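Local structure of 4-hydroxy-tetrahydrodipicolinate synthase (Methanocaldococcus jannaschii DSM 2661, 2YXG) at residues A[94-99]-A[125-130]. The protein probably catalyses the condensation of pyruvate with aspartate semialdehyde to 4-hydroxy-tetrahydrodipicolinate, a step of lysine biosynthesis, and belongs to the DapA family. Numbering follows the deposited sequence.
Sequences VGADAV and INLPIV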
# COMPACT_ATOMS: atom_id res chain seq x y z
N VAL A 94 40.81 3.47 -2.98
CA VAL A 94 41.00 4.90 -3.08
C VAL A 94 41.14 5.61 -1.72
O VAL A 94 41.53 6.76 -1.68
CB VAL A 94 39.92 5.59 -3.98
CG1 VAL A 94 38.55 5.72 -3.25
CG2 VAL A 94 40.37 6.93 -4.43
N GLY A 95 40.83 4.94 -0.60
CA GLY A 95 41.03 5.63 0.71
C GLY A 95 39.80 6.02 1.52
O GLY A 95 39.94 6.70 2.54
N ALA A 96 38.61 5.58 1.09
CA ALA A 96 37.38 5.80 1.91
C ALA A 96 37.48 5.03 3.20
O ALA A 96 38.26 4.07 3.30
CB ALA A 96 36.11 5.43 1.16
N ASP A 97 36.71 5.48 4.18
CA ASP A 97 36.67 4.84 5.47
C ASP A 97 35.62 3.73 5.56
O ASP A 97 35.75 2.85 6.38
CB ASP A 97 36.41 5.91 6.54
CG ASP A 97 37.50 6.93 6.55
OD1 ASP A 97 38.62 6.53 6.99
OD2 ASP A 97 37.29 8.09 6.08
N ALA A 98 34.62 3.76 4.70
CA ALA A 98 33.45 2.88 4.82
C ALA A 98 32.70 2.89 3.49
O ALA A 98 32.96 3.73 2.61
CB ALA A 98 32.51 3.33 6.01
N VAL A 99 31.83 1.91 3.32
CA VAL A 99 31.05 1.84 2.10
C VAL A 99 29.57 1.91 2.50
O VAL A 99 29.18 1.32 3.49
CB VAL A 99 31.52 0.63 1.24
CG1 VAL A 99 30.43 -0.24 0.75
CG2 VAL A 99 32.37 1.12 0.10
N ILE A 125 36.04 -6.71 0.65
CA ILE A 125 36.75 -5.59 1.24
C ILE A 125 36.87 -5.79 2.72
O ILE A 125 36.17 -6.64 3.26
CB ILE A 125 36.03 -4.23 0.98
CG1 ILE A 125 34.62 -4.22 1.62
CG2 ILE A 125 36.00 -3.93 -0.53
CD1 ILE A 125 33.90 -2.85 1.51
N ASN A 126 37.75 -5.00 3.35
CA ASN A 126 37.82 -4.96 4.79
C ASN A 126 37.17 -3.74 5.47
O ASN A 126 36.96 -3.75 6.67
CB ASN A 126 39.27 -5.22 5.27
CG ASN A 126 39.68 -6.72 5.08
OD1 ASN A 126 40.69 -7.01 4.45
ND2 ASN A 126 38.82 -7.65 5.56
N LEU A 127 36.80 -2.73 4.69
CA LEU A 127 36.03 -1.57 5.21
C LEU A 127 34.73 -1.93 5.95
O LEU A 127 34.09 -2.92 5.62
CB LEU A 127 35.70 -0.61 4.05
CG LEU A 127 36.90 -0.04 3.32
CD1 LEU A 127 36.45 1.14 2.43
CD2 LEU A 127 37.95 0.40 4.38
N PRO A 128 34.35 -1.12 6.93
CA PRO A 128 32.99 -1.26 7.48
C PRO A 128 31.97 -0.98 6.38
O PRO A 128 32.23 -0.18 5.47
CB PRO A 128 32.92 -0.17 8.55
CG PRO A 128 34.36 0.25 8.86
CD PRO A 128 35.12 -0.04 7.58
N ILE A 129 30.84 -1.65 6.47
CA ILE A 129 29.78 -1.50 5.46
C ILE A 129 28.49 -1.01 6.10
O ILE A 129 28.02 -1.61 7.07
CB ILE A 129 29.49 -2.86 4.77
CG1 ILE A 129 30.70 -3.28 3.93
CG2 ILE A 129 28.12 -2.79 3.94
CD1 ILE A 129 30.79 -4.71 3.73
N VAL A 130 27.94 0.07 5.57
CA VAL A 130 26.59 0.52 5.91
C VAL A 130 25.57 0.00 4.86
O VAL A 130 25.60 0.38 3.67
CB VAL A 130 26.56 2.07 6.03
CG1 VAL A 130 25.20 2.58 6.57
CG2 VAL A 130 27.69 2.54 6.96
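Val99 O takes a nearly straight hydrogen bond from Val130 N at 2.7 Å, with 167° at the hydrogen. The CA-H of Ile129 also approaches this oxygen, and the CB of Val130 lies beside it. One step back, Val99 N donates to Pro128 O at 3.0 Å. Val99 thus uses both its N-H and its C=O on the residues flanking Ile129, which is parallel strand pairing. The CA-H of Ala98 adds a C-H...O contact to Pro128 O at 3.4 Å. Val99 and Ile129 put their side chains on the same face of the sheet, where their CG1 atoms meet at 4.4 Å. There Ile125 brings its CD1 to within 4.2 Å of Val99 CB. Helix 81-94 covers this face through Ser88 and Ala91, which touch Val99. Ahead of the strands, Leu127 reaches over the backbone of the other segment. Its CG stands anti to the carbonyl carbon (chi1 -60°), and CD1 comes to 3.6 Å from Ala96 O. CD2 lies near the same oxygen and near Asp97 O. An alanine in place of Leu127 would probably open a gap beside Ala96 O and Asp97 O, where the two methyls now lie. The ring of Pro128 sets its CD 3.2 Å from Asp97 O. Asp97 OD2 is hydrogen-bonded outside the pair, to Val72 N. The side chain of Val130 lies about 4 Å (nearest atoms) from that of Lys161, the predicted Schiff-base lysine. Helix 111-124 links the paired strands 98-102 and 129-133, a beta-alpha-beta unit of the TIM barrel.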